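Long-range contacts in CG8862 (Drosophila melanogaster, PDB 3ISM), which probably cleaves DNA and RNA as a magnesium-dependent mitochondrial endonuclease of the non-specific nuclease family, here caught in complex with its inhibitor EndoGI: residues H32-S37 and K76-I81; D38-Y43 and P50-E55; N89-R94 and G180-A185; A103-H108 and E117-S122. One frame throughout, in Å; residues are numbered along the deposited sequence. Where two conformers were deposited one is given.

Contact 1: H32-S37 and K76-I81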
loop_
_atom_site.group_PDB
_atom_site.type_symbol
_atom_site.label_atom_id
_atom_site.label_comp_id
_atom_site.label_asym_id
_atom_site.label_seq_id
_atom_site.Cartn_x
_atom_site.Cartn_y
_atom_site.Cartn_z
ATOM N N HIS B 32 12.891 -3.573 -4.592
ATOM C CA HIS B 32 13.292 -2.886 -5.816
ATOM C C HIS B 32 14.321 -1.785 -5.501
ATOM O O HIS B 32 14.110 -0.599 -5.811
ATOM C CB HIS B 32 12.037 -2.308 -6.483
ATOM C CG HIS B 32 12.092 -2.290 -7.974
ATOM N ND1 HIS B 32 11.941 -3.430 -8.739
ATOM C CD2 HIS B 32 12.273 -1.270 -8.843
ATOM C CE1 HIS B 32 12.046 -3.111 -10.016
ATOM N NE2 HIS B 32 12.225 -1.803 -10.107
ATOM N N VAL B 33 15.418 -2.193 -4.866
ATOM C CA VAL B 33 16.438 -1.258 -4.370
ATOM C C VAL B 33 17.425 -0.910 -5.471
ATOM O O VAL B 33 18.013 -1.803 -6.097
ATOM C CB VAL B 33 17.201 -1.801 -3.131
ATOM C CG1 VAL B 33 18.362 -0.867 -2.756
ATOM C CG2 VAL B 33 16.260 -1.952 -1.940
ATOM N N ARG B 34 17.587 0.391 -5.703
ATOM C CA ARG B 34 18.444 0.885 -6.772
ATOM C C ARG B 34 19.441 1.906 -6.245
ATOM O O ARG B 34 19.120 2.719 -5.385
ATOM C CB ARG B 34 17.602 1.507 -7.883
ATOM C CG ARG B 34 16.947 0.490 -8.829
ATOM C CD ARG B 34 16.040 1.163 -9.859
ATOM N NE ARG B 34 16.785 2.055 -10.747
ATOM C CZ ARG B 34 16.806 3.384 -10.646
ATOM N NH1 ARG B 34 16.107 4.000 -9.700
ATOM N NH2 ARG B 34 17.517 4.103 -11.505
ATOM N N SER B 35 20.657 1.859 -6.767
ATOM C CA SER B 35 21.726 2.738 -6.312
ATOM C C SER B 35 22.044 3.792 -7.358
ATOM O O SER B 35 22.179 3.474 -8.531
ATOM C CB SER B 35 22.990 1.923 -6.017
ATOM O OG SER B 35 22.717 0.827 -5.161
ATOM N N HIS B 36 22.161 5.036 -6.923
ATOM C CA HIS B 36 22.708 6.072 -7.770
ATOM C C HIS B 36 24.101 6.388 -7.227
ATOM O O HIS B 36 24.590 5.710 -6.314
ATOM C CB HIS B 36 21.775 7.290 -7.833
ATOM C CG HIS B 36 20.476 6.995 -8.515
ATOM N ND1 HIS B 36 20.313 7.094 -9.881
ATOM C CD2 HIS B 36 19.298 6.534 -8.027
ATOM C CE1 HIS B 36 19.082 6.739 -10.203
ATOM N NE2 HIS B 36 18.447 6.386 -9.097
ATOM N N SER B 37 24.748 7.386 -7.806
ATOM C CA SER B 37 26.088 7.767 -7.411
ATOM C C SER B 37 26.221 8.277 -5.979
ATOM O O SER B 37 27.292 8.152 -5.388
ATOM C CB SER B 37 26.637 8.816 -8.368
ATOM O OG SER B 37 26.518 8.390 -9.715
ATOM N N LYS B 76 12.980 13.874 -15.589
ATOM C CA LYS B 76 13.016 12.898 -16.679
ATOM C C LYS B 76 12.608 11.516 -16.217
ATOM O O LYS B 76 12.860 11.152 -15.057
ATOM C CB LYS B 76 14.408 12.857 -17.313
ATOM C CG LYS B 76 15.554 12.528 -16.362
ATOM C CD LYS B 76 16.818 13.335 -16.727
ATOM C CE LYS B 76 17.962 13.151 -15.698
ATOM N NZ LYS B 76 17.477 12.930 -14.301
ATOM N N GLN B 77 11.976 10.754 -17.115
ATOM C CA GLN B 77 11.602 9.359 -16.838
ATOM C C GLN B 77 12.839 8.507 -16.544
ATOM O O GLN B 77 13.910 8.731 -17.112
ATOM C CB GLN B 77 10.801 8.744 -18.001
ATOM C CG GLN B 77 11.638 8.434 -19.261
ATOM C CD GLN B 77 10.906 7.579 -20.293
ATOM O OE1 GLN B 77 9.982 6.837 -19.966
ATOM N NE2 GLN B 77 11.345 7.664 -21.546
ATOM N N ASP B 78 12.680 7.551 -15.646
ATOM C CA ASP B 78 13.741 6.602 -15.305
ATOM C C ASP B 78 13.590 5.320 -16.149
ATOM O O ASP B 78 12.680 4.508 -15.917
ATOM C CB ASP B 78 13.681 6.276 -13.807
ATOM C CG ASP B 78 14.835 5.391 -13.353
ATOM O OD1 ASP B 78 15.551 4.827 -14.210
ATOM O OD2 ASP B 78 15.024 5.270 -12.125
ATOM N N GLU B 79 14.507 5.143 -17.095
ATOM C CA GLU B 79 14.432 4.070 -18.081
ATOM C C GLU B 79 14.885 2.736 -17.515
ATOM O O GLU B 79 14.719 1.693 -18.144
ATOM C CB GLU B 79 15.257 4.429 -19.324
ATOM C CG GLU B 79 14.576 5.438 -20.232
ATOM C CD GLU B 79 15.533 6.134 -21.177
ATOM O OE1 GLU B 79 16.744 5.819 -21.157
ATOM O OE2 GLU B 79 15.073 7.011 -21.939
ATOM N N SER B 80 15.467 2.760 -16.325
ATOM C CA SER B 80 15.808 1.504 -15.672
ATOM C C SER B 80 14.584 0.892 -14.972
ATOM O O SER B 80 14.674 -0.228 -14.465
ATOM C CB SER B 80 16.944 1.701 -14.679
ATOM O OG SER B 80 16.458 2.333 -13.516
ATOM N N ILE B 81 13.453 1.612 -14.950
ATOM C CA ILE B 81 12.174 1.070 -14.418
ATOM C C ILE B 81 11.329 0.523 -15.586
ATOM O O ILE B 81 11.239 1.165 -16.647
ATOM C CB ILE B 81 11.314 2.148 -13.670
ATOM C CG1 ILE B 81 12.129 2.940 -12.622
ATOM C CG2 ILE B 81 10.068 1.528 -13.037
ATOM C CD1 ILE B 81 12.588 2.130 -11.453
#
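Over one face of the Arg34 guanidinium sits OD2 of Asp78, while OG of Ser80 and the CD1 methyl of Ile81 approach the same group obliquely. The two charged groups meet tip to tip, their planes 65° apart, with Asp78 OD2 2.8 Å from NH2 and 2.9 Å from NH1 of Arg34, so the salt bridge is a face-on charge contact and not the coplanar two-pronged kind. The imidazole of His32 meets Ile81 CD1 at its edge, NE2 lying 4.2 Å from that methyl. The same CD1 also packs 3.9 Å from Arg34 CD, so isoleucine suits the place by touching both the ring and the aliphatic part of the arginine. A bend at chi3 (63°) turns the end of the Arg34 chain onto the carboxylate. Asp78 is itself held firmly: its OD1 accepts from Ser80 N at 3.0 Å, which makes an Asx turn, and from the Ser80 hydroxyl at 2.7 Å, both from above the carboxylate plane. This division of labour gives OD1 to the type I turn 78-81 and OD2 to Arg34 and to the hydroxyl of Ser122. The salt bridge thereby ties strand 33-35, at the margin of the large mixed sheet, to the loop between helices 59-62 and 89-92, with strand 40-44 alongside, where Leu41 touches Arg34 and Tyr43 touches His32 and Ile81.

Contact 2: D38-Y43 and P50-E55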
loop_
_atom_site.group_PDB
_atom_site.type_symbol
_atom_site.label_atom_id
_atom_site.label_comp_id
_atom_site.label_asym_id
_atom_site.label_seq_id
_atom_site.Cartn_x
_atom_site.Cartn_y
_atom_site.Cartn_z
ATOM N N ASP B 38 25.162 8.864 -5.425
ATOM C CA ASP B 38 25.261 9.481 -4.094
ATOM C C ASP B 38 23.990 9.351 -3.257
ATOM O O ASP B 38 23.862 9.995 -2.219
ATOM C CB ASP B 38 25.700 10.952 -4.193
ATOM C CG ASP B 38 26.327 11.477 -2.894
ATOM O OD1 ASP B 38 27.130 10.748 -2.271
ATOM O OD2 ASP B 38 26.035 12.636 -2.502
ATOM N N TYR B 39 23.057 8.515 -3.702
ATOM C CA TYR B 39 21.921 8.119 -2.863
ATOM C C TYR B 39 21.429 6.725 -3.226
ATOM O O TYR B 39 21.820 6.173 -4.257
ATOM C CB TYR B 39 20.781 9.151 -2.885
ATOM C CG TYR B 39 19.977 9.280 -4.171
ATOM C CD1 TYR B 39 18.687 8.769 -4.255
ATOM C CD2 TYR B 39 20.479 9.964 -5.275
ATOM C CE1 TYR B 39 17.933 8.910 -5.405
ATOM C CE2 TYR B 39 19.724 10.115 -6.431
ATOM C CZ TYR B 39 18.458 9.588 -6.489
ATOM O OH TYR B 39 17.690 9.721 -7.634
ATOM N N VAL B 40 20.610 6.154 -2.351
ATOM C CA VAL B 40 20.033 4.828 -2.568
ATOM C C VAL B 40 18.508 4.958 -2.588
ATOM O O VAL B 40 17.941 5.743 -1.832
ATOM C CB VAL B 40 20.515 3.803 -1.497
ATOM C CG1 VAL B 40 19.925 2.422 -1.748
ATOM C CG2 VAL B 40 22.043 3.710 -1.490
ATOM N N LEU B 41 17.857 4.207 -3.469
ATOM C CA LEU B 41 16.419 4.328 -3.671
ATOM C C LEU B 41 15.729 2.970 -3.681
ATOM O O LEU B 41 16.149 2.077 -4.404
ATOM C CB LEU B 41 16.153 5.055 -4.991
ATOM C CG LEU B 41 14.696 5.274 -5.428
ATOM C CD1 LEU B 41 14.525 6.738 -5.805
ATOM C CD2 LEU B 41 14.334 4.408 -6.601
ATOM N N SER B 42 14.661 2.828 -2.896
ATOM C CA SER B 42 13.772 1.683 -3.003
ATOM C C SER B 42 12.506 2.184 -3.686
ATOM O O SER B 42 11.892 3.139 -3.218
ATOM C CB SER B 42 13.467 1.107 -1.629
ATOM O OG SER B 42 12.366 0.205 -1.635
ATOM N N TYR B 43 12.158 1.575 -4.826
ATOM C CA TYR B 43 11.058 2.074 -5.655
ATOM C C TYR B 43 9.783 1.268 -5.428
ATOM O O TYR B 43 9.809 0.023 -5.438
ATOM C CB TYR B 43 11.422 2.023 -7.142
ATOM C CG TYR B 43 10.443 2.761 -8.030
ATOM C CD1 TYR B 43 10.284 4.152 -7.924
ATOM C CD2 TYR B 43 9.659 2.077 -8.964
ATOM C CE1 TYR B 43 9.376 4.840 -8.746
ATOM C CE2 TYR B 43 8.748 2.751 -9.788
ATOM C CZ TYR B 43 8.622 4.137 -9.672
ATOM O OH TYR B 43 7.751 4.823 -10.491
ATOM N N PRO B 50 8.993 6.484 -4.658
ATOM C CA PRO B 50 9.814 5.633 -3.789
ATOM C C PRO B 50 9.052 5.020 -2.598
ATOM O O PRO B 50 8.082 5.595 -2.132
ATOM C CB PRO B 50 10.878 6.607 -3.248
ATOM C CG PRO B 50 10.916 7.728 -4.219
ATOM C CD PRO B 50 9.492 7.875 -4.697
ATOM N N HIS B 51 9.486 3.857 -2.127
ATOM C CA HIS B 51 9.202 3.478 -0.740
ATOM C C HIS B 51 10.040 4.389 0.170
ATOM O O HIS B 51 9.547 4.887 1.154
ATOM C CB HIS B 51 9.610 2.041 -0.447
ATOM C CG HIS B 51 8.741 1.001 -1.093
ATOM N ND1 HIS B 51 7.425 0.803 -0.737
ATOM C CD2 HIS B 51 9.027 0.056 -2.027
ATOM C CE1 HIS B 51 6.929 -0.211 -1.432
ATOM N NE2 HIS B 51 7.880 -0.676 -2.230
ATOM N N TRP B 52 11.322 4.546 -0.159
ATOM C CA TRP B 52 12.261 5.338 0.641
ATOM C C TRP B 52 13.482 5.708 -0.193
ATOM O O TRP B 52 13.767 5.075 -1.232
ATOM C CB TRP B 52 12.711 4.597 1.928
ATOM C CG TRP B 52 13.272 3.196 1.733
ATOM C CD1 TRP B 52 12.591 2.023 1.859
ATOM C CD2 TRP B 52 14.629 2.832 1.421
ATOM N NE1 TRP B 52 13.422 0.950 1.618
ATOM C CE2 TRP B 52 14.680 1.419 1.349
ATOM C CE3 TRP B 52 15.795 3.556 1.176
ATOM C CZ2 TRP B 52 15.854 0.723 1.041
ATOM C CZ3 TRP B 52 16.975 2.853 0.869
ATOM C CH2 TRP B 52 16.983 1.460 0.793
ATOM N N VAL B 53 14.183 6.759 0.233
ATOM C CA VAL B 53 15.534 6.990 -0.249
ATOM C C VAL B 53 16.457 7.110 0.977
ATOM O O VAL B 53 15.986 7.395 2.091
ATOM C CB VAL B 53 15.655 8.259 -1.127
ATOM C CG1 VAL B 53 14.789 8.168 -2.361
ATOM C CG2 VAL B 53 15.313 9.513 -0.317
ATOM N N PHE B 54 17.755 6.893 0.760
ATOM C CA PHE B 54 18.720 6.973 1.831
ATOM C C PHE B 54 19.917 7.827 1.405
ATOM O O PHE B 54 20.397 7.739 0.271
ATOM C CB PHE B 54 19.180 5.577 2.289
ATOM C CG PHE B 54 19.279 5.452 3.779
ATOM C CD1 PHE B 54 18.272 4.817 4.500
ATOM C CD2 PHE B 54 20.339 6.038 4.468
ATOM C CE1 PHE B 54 18.341 4.740 5.898
ATOM C CE2 PHE B 54 20.409 5.972 5.858
ATOM C CZ PHE B 54 19.402 5.328 6.577
ATOM N N GLU B 55 20.384 8.663 2.322
ATOM C CA GLU B 55 21.459 9.617 2.025
ATOM C C GLU B 55 22.430 9.654 3.187
ATOM O O GLU B 55 22.040 9.481 4.337
ATOM C CB GLU B 55 20.897 11.021 1.792
ATOM C CG GLU B 55 19.944 11.176 0.574
ATOM C CD GLU B 55 19.202 12.527 0.586
ATOM O OE1 GLU B 55 18.454 12.793 1.552
ATOM O OE2 GLU B 55 19.362 13.323 -0.366
HETATM O O HOH W 1 11.918 -1.299 0.589
#
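Leu41 CD1 lies at the apolar centre of this antiparallel beta hairpin, 3.7 Å from Val53 CG1 and close to the ring of Pro50. Leu41 and Val53 form a non-hydrogen-bonded pair, and their branched side chains cross obliquely on one face of the sheet. On the other face Val40 CG1 runs beside the Trp52 indole, 4.0 Å from CZ3, and helix 16-22 adds Ile22 against Val40 and Phe54. The strands, at 173° to each other, are sewn together by main-chain bonds: Val40 and Phe54 exchange two, and Ser42 N gives a nearly straight one (165°) to Trp52 O. At Ser42 the register slips by one residue in a classic beta bulge, since His51 and Trp52 both face it. Ser42 O accepts from His51 N at 2.7 Å, the donor lying above the carbonyl plane, and only weakly from Trp52 N. Small serine fits here because the indole lies directly against its CB, 3.4 Å from the centroid of the five-membered ring in a CH-pi contact. Farther out, Tyr39 OH reaches Glu117 O, and Glu55 is bonded through OE2 to His108 and Asn107, with its side chain about 7 Å from that of Glu141, a residue of the magnesium site. At the opposite end Asp31 takes His51 NE2 on OD2 and Ser42 OG on its O. Ser42 OG, anti to the backbone N, also accepts from a water at 2.7 Å, which in turn accepts from Trp52 NE1 at 2.9 Å.

Contact 3: N89-R94 and G180-A185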
loop_
_atom_site.group_PDB
_atom_site.type_symbol
_atom_site.label_atom_id
_atom_site.label_comp_id
_atom_site.label_asym_id
_atom_site.label_seq_id
_atom_site.Cartn_x
_atom_site.Cartn_y
_atom_site.Cartn_z
ATOM N N ASN B 89 6.298 12.786 -16.780
ATOM C CA ASN B 89 5.926 14.203 -16.685
ATOM C C ASN B 89 4.440 14.449 -16.980
ATOM O O ASN B 89 3.810 15.255 -16.295
ATOM C CB ASN B 89 6.827 15.088 -17.562
ATOM C CG ASN B 89 8.196 15.313 -16.941
ATOM O OD1 ASN B 89 8.331 15.426 -15.721
ATOM N ND2 ASN B 89 9.223 15.372 -17.780
ATOM N N THR B 90 3.878 13.708 -17.942
ATOM C CA THR B 90 2.432 13.768 -18.236
ATOM C C THR B 90 1.529 13.528 -17.021
ATOM O O THR B 90 0.458 14.124 -16.922
ATOM C CB THR B 90 1.993 12.802 -19.376
ATOM O OG1 THR B 90 2.373 11.451 -19.062
ATOM C CG2 THR B 90 2.591 13.210 -20.698
ATOM N N ASP B 91 1.969 12.683 -16.090
ATOM C CA ASP B 91 1.191 12.376 -14.881
ATOM C C ASP B 91 1.047 13.556 -13.919
ATOM O O ASP B 91 0.025 13.693 -13.243
ATOM C CB ASP B 91 1.823 11.210 -14.122
ATOM C CG ASP B 91 1.801 9.904 -14.916
ATOM O OD1 ASP B 91 0.724 9.541 -15.430
ATOM O OD2 ASP B 91 2.862 9.236 -14.992
ATOM N N TYR B 92 2.088 14.384 -13.863
ATOM C CA TYR B 92 2.200 15.504 -12.921
ATOM C C TYR B 92 1.681 16.813 -13.495
ATOM O O TYR B 92 1.311 17.715 -12.731
ATOM C CB TYR B 92 3.668 15.729 -12.555
ATOM C CG TYR B 92 4.214 14.746 -11.564
ATOM C CD1 TYR B 92 4.800 13.555 -11.986
ATOM C CD2 TYR B 92 4.136 14.996 -10.199
ATOM C CE1 TYR B 92 5.310 12.634 -11.063
ATOM C CE2 TYR B 92 4.646 14.087 -9.275
ATOM C CZ TYR B 92 5.224 12.910 -9.717
ATOM O OH TYR B 92 5.722 12.016 -8.804
ATOM N N ARG B 93 1.704 16.929 -14.826
ATOM C CA ARG B 93 1.309 18.164 -15.506
ATOM C C ARG B 93 -0.124 18.519 -15.180
ATOM O O ARG B 93 -1.037 17.722 -15.415
ATOM C CB ARG B 93 1.467 18.056 -17.027
ATOM C CG ARG B 93 1.264 19.396 -17.753
ATOM C CD ARG B 93 0.854 19.196 -19.201
ATOM N NE ARG B 93 0.475 20.451 -19.859
ATOM C CZ ARG B 93 -0.775 20.789 -20.182
ATOM N NH1 ARG B 93 -1.784 19.962 -19.916
ATOM N NH2 ARG B 93 -1.020 21.952 -20.784
ATOM N N ARG B 94 -0.291 19.713 -14.615
ATOM C CA ARG B 94 -1.589 20.279 -14.248
ATOM C C ARG B 94 -2.386 19.385 -13.295
ATOM O O ARG B 94 -3.621 19.369 -13.310
ATOM C CB ARG B 94 -2.382 20.687 -15.498
ATOM C CG ARG B 94 -1.777 21.918 -16.195
ATOM C CD ARG B 94 -2.575 22.387 -17.411
ATOM N NE ARG B 94 -1.934 23.555 -18.020
ATOM C CZ ARG B 94 -2.518 24.387 -18.880
ATOM N NH1 ARG B 94 -3.780 24.199 -19.250
ATOM N NH2 ARG B 94 -1.840 25.416 -19.369
ATOM N N GLY B 180 -2.843 11.026 -13.024
ATOM C CA GLY B 180 -2.397 10.687 -14.371
ATOM C C GLY B 180 -2.759 9.279 -14.788
ATOM O O GLY B 180 -3.213 8.468 -13.966
ATOM N N ALA B 181 -2.540 8.987 -16.069
ATOM C CA ALA B 181 -2.756 7.642 -16.625
ATOM C C ALA B 181 -1.946 6.584 -15.894
ATOM O O ALA B 181 -2.370 5.445 -15.793
ATOM C CB ALA B 181 -2.444 7.620 -18.126
ATOM N N ASN B 182 -0.796 6.959 -15.348
ATOM C CA ASN B 182 0.016 5.993 -14.610
ATOM C C ASN B 182 -0.350 5.872 -13.142
ATOM O O ASN B 182 0.314 5.177 -12.404
ATOM C CB ASN B 182 1.508 6.254 -14.811
ATOM C CG ASN B 182 1.929 6.091 -16.277
ATOM O OD1 ASN B 182 1.631 5.075 -16.893
ATOM N ND2 ASN B 182 2.595 7.099 -16.835
ATOM N N THR B 183 -1.438 6.527 -12.741
ATOM C CA THR B 183 -1.939 6.472 -11.370
ATOM C C THR B 183 -0.834 6.618 -10.327
ATOM O O THR B 183 -0.605 5.736 -9.510
ATOM C CB THR B 183 -2.796 5.207 -11.108
ATOM O OG1 THR B 183 -1.967 4.050 -11.166
ATOM C CG2 THR B 183 -3.915 5.064 -12.170
ATOM N N VAL B 184 -0.142 7.751 -10.370
ATOM C CA VAL B 184 0.911 8.039 -9.396
ATOM C C VAL B 184 0.250 8.422 -8.059
ATOM O O VAL B 184 -0.588 9.320 -8.016
ATOM C CB VAL B 184 1.871 9.136 -9.919
ATOM C CG1 VAL B 184 3.013 9.435 -8.896
ATOM C CG2 VAL B 184 2.465 8.702 -11.238
ATOM N N ALA B 185 0.605 7.708 -6.986
ATOM C CA ALA B 185 0.002 7.943 -5.680
ATOM C C ALA B 185 0.408 9.289 -5.075
ATOM O O ALA B 185 1.569 9.697 -5.172
ATOM C CB ALA B 185 0.364 6.831 -4.734
#
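With chi1 at -64°, Asp91 places CG anti to its own carbonyl carbon, so that the carboxylate leaves the weakly bonded helix 89-92 toward the turn 180-183. Asn182 has the same kind of first torsion (-63°), which brings its amide back across the aspartate. The two side chains cross at about a right angle, with their planar groups 76° apart, and two bonds join the aspartate to Asn182, one from its side chain and one from its backbone. Asn182 ND2 donates to OD2 of Asp91 at 2.8 Å; OD2 receives it on its syn lone pair, and the oxygen lies in the amide plane. Asn182 N reaches Asp91 OD1 at 3.0 Å, arriving from above the carboxylate plane. Asparagine thus supplies a backbone and a side-chain donor from one residue. Gly180 suits its site twice over: its phi is positive, and Asp91 OD1 lies just 3.5 Å from its CA, where a side chain would collide. Alongside, the Val184 methyls divide their work, CG2 packing 3.9 Å from Asp91 CB and CG1 3.7 Å from Tyr92 OH. Ile179 and Pro126 both touch Tyr92 and Val184 on this apolar side, and Phe286 of the CG4930 chain packs on Tyr92. A third donor, Gln88 N, also binds Asp91 OD2. With three N-H groups directed at a buried carboxylate, the aspartate is probably kept ionised, its negative charge stabilised by bonds that tie the turn to the short helix.

Contact 4: A103-H108 and E117-S122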
loop_
_atom_site.group_PDB
_atom_site.type_symbol
_atom_site.label_atom_id
_atom_site.label_comp_id
_atom_site.label_asym_id
_atom_site.label_seq_id
_atom_site.Cartn_x
_atom_site.Cartn_y
_atom_site.Cartn_z
ATOM N N ALA B 103 15.138 12.463 -2.360
ATOM C CA ALA B 103 16.522 12.868 -2.167
ATOM C C ALA B 103 16.677 14.231 -2.840
ATOM O O ALA B 103 16.640 14.318 -4.078
ATOM C CB ALA B 103 17.483 11.857 -2.810
ATOM N N ALA B 104 16.820 15.282 -2.031
ATOM C CA ALA B 104 16.874 16.666 -2.530
ATOM C C ALA B 104 18.131 16.948 -3.345
ATOM O O ALA B 104 19.216 16.438 -3.047
ATOM C CB ALA B 104 16.764 17.667 -1.371
ATOM N N ALA B 105 17.972 17.762 -4.381
ATOM C CA ALA B 105 19.068 18.095 -5.282
ATOM C C ALA B 105 20.225 18.793 -4.550
ATOM O O ALA B 105 21.401 18.614 -4.901
ATOM C CB ALA B 105 18.547 18.958 -6.405
ATOM N N GLY B 106 19.878 19.559 -3.509
ATOM C CA GLY B 106 20.841 20.297 -2.694
ATOM C C GLY B 106 21.674 19.462 -1.733
ATOM O O GLY B 106 22.614 19.961 -1.114
ATOM N N ASN B 107 21.320 18.198 -1.579
ATOM C CA ASN B 107 22.067 17.292 -0.715
ATOM C C ASN B 107 23.220 16.632 -1.481
ATOM O O ASN B 107 23.960 15.804 -0.928
ATOM C CB ASN B 107 21.129 16.190 -0.204
ATOM C CG ASN B 107 19.993 16.720 0.640
ATOM O OD1 ASN B 107 20.061 17.825 1.175
ATOM N ND2 ASN B 107 18.943 15.919 0.785
ATOM N N HIS B 108 23.342 16.956 -2.770
ATOM C CA HIS B 108 24.243 16.210 -3.663
ATOM C C HIS B 108 25.004 17.110 -4.601
ATOM O O HIS B 108 24.699 17.196 -5.786
ATOM C CB HIS B 108 23.471 15.112 -4.409
ATOM C CG HIS B 108 22.670 14.256 -3.490
ATOM N ND1 HIS B 108 23.246 13.295 -2.689
ATOM C CD2 HIS B 108 21.357 14.287 -3.163
ATOM C CE1 HIS B 108 22.314 12.747 -1.928
ATOM N NE2 HIS B 108 21.159 13.334 -2.194
ATOM N N GLU B 117 21.148 13.118 -11.140
ATOM C CA GLU B 117 20.468 11.876 -10.799
ATOM C C GLU B 117 19.284 12.031 -9.821
ATOM O O GLU B 117 18.436 11.139 -9.732
ATOM C CB GLU B 117 21.476 10.845 -10.269
ATOM C CG GLU B 117 22.445 10.259 -11.317
ATOM C CD GLU B 117 23.670 9.611 -10.664
ATOM O OE1 GLU B 117 23.650 9.408 -9.430
ATOM O OE2 GLU B 117 24.665 9.322 -11.367
ATOM N N THR B 118 19.209 13.139 -9.084
ATOM C CA THR B 118 18.040 13.368 -8.221
ATOM C C THR B 118 16.818 13.803 -9.033
ATOM O O THR B 118 15.702 13.836 -8.517
ATOM C CB THR B 118 18.310 14.416 -7.109
ATOM O OG1 THR B 118 18.489 15.717 -7.696
ATOM C CG2 THR B 118 19.562 14.047 -6.315
ATOM N N PHE B 119 17.013 14.121 -10.309
ATOM C CA PHE B 119 15.887 14.547 -11.147
ATOM C C PHE B 119 15.148 13.433 -11.914
ATOM O O PHE B 119 14.219 13.713 -12.679
ATOM C CB PHE B 119 16.300 15.699 -12.066
ATOM C CG PHE B 119 16.409 17.026 -11.355
ATOM C CD1 PHE B 119 15.393 17.970 -11.462
ATOM C CD2 PHE B 119 17.521 17.324 -10.565
ATOM C CE1 PHE B 119 15.486 19.196 -10.802
ATOM C CE2 PHE B 119 17.626 18.559 -9.902
ATOM C CZ PHE B 119 16.605 19.495 -10.023
ATOM N N TYR B 120 15.535 12.174 -11.692
ATOM C CA TYR B 120 14.751 11.067 -12.228
ATOM C C TYR B 120 13.399 11.073 -11.550
ATOM O O TYR B 120 13.321 11.228 -10.322
ATOM C CB TYR B 120 15.429 9.717 -12.003
ATOM C CG TYR B 120 16.587 9.458 -12.924
ATOM C CD1 TYR B 120 16.388 9.292 -14.289
ATOM C CD2 TYR B 120 17.889 9.379 -12.428
ATOM C CE1 TYR B 120 17.463 9.059 -15.150
ATOM C CE2 TYR B 120 18.966 9.135 -13.272
ATOM C CZ TYR B 120 18.744 8.972 -14.631
ATOM O OH TYR B 120 19.809 8.737 -15.477
ATOM N N LEU B 121 12.340 10.902 -12.340
ATOM C CA LEU B 121 10.988 10.840 -11.800
ATOM C C LEU B 121 10.758 9.700 -10.801
ATOM O O LEU B 121 9.783 9.727 -10.057
ATOM C CB LEU B 121 9.954 10.760 -12.926
ATOM C CG LEU B 121 9.884 12.051 -13.743
ATOM C CD1 LEU B 121 9.118 11.818 -15.033
ATOM C CD2 LEU B 121 9.255 13.179 -12.912
ATOM N N SER B 122 11.644 8.704 -10.788
ATOM C CA SER B 122 11.567 7.663 -9.767
ATOM C C SER B 122 11.959 8.162 -8.378
ATOM O O SER B 122 11.678 7.491 -7.388
ATOM C CB SER B 122 12.401 6.448 -10.149
ATOM O OG SER B 122 13.730 6.815 -10.409
#
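Both segments are irregular chain on either side of helix 112-116, with a 3-10 turn at 105-107 and another beginning at 121, and they come nearest at Ala105 and Thr118, whose CA atoms are 5.7 Å apart. Asn107 N closes the first turn on Ala104 O. Thr118 makes the largest share of the packing. Its OG1 occupies the crowded position between backbone N and carbonyl carbon (chi1 68°), 3.4 Å from Ala105 CA, and bonds to Cys115 O. The other branch, CG2, lies 3.6 Å from His108 CD2, meeting the imidazole obliquely. Threonine therefore serves twice, its hydroxyl for the preceding helix and its methyl for the histidine. Ala105 CB touches Phe119 CE2 at 3.6 Å; the small residue lets the broad ring come close to the backbone of the turn. Both ring nitrogens of His108 are bonded to carboxylates, ND1 to that of Asp38 and NE2 to that of Glu55. Asn123, just beyond the second segment, binds Ala103 O and Thr118 O through ND2. Around this buried junction lie strand 98-101, whose predicted proton acceptor His101 touches Thr118, strand 49-57 against Ala103, and helix 136-146, where Ala104 packs on Glu141, a residue of the magnesium site.

Contacts 1, 2 and 4 cluster, their centres 10 to 11 Å apart, whereas contact 3 lies 18 to 21 Å from each. Contact 2 is nested in the chain loop that contact 1 closes, and the two share the large mixed sheet through neighbouring strands 33-35 and 40-44. Contact 4 comes later, inside the loop closed by contact 3, yet it reaches back to both earlier ones by polar links, Ser37 to Glu117 among them. Contact 3 meets contact 4 through Asn89 and Leu121. The sheet edge is thus joined to the loops beside the predicted catalytic histidine and the magnesium site. Contact 3 lies farther from the chain's centre; both it and contact 1 are within reach of the inhibitor chain.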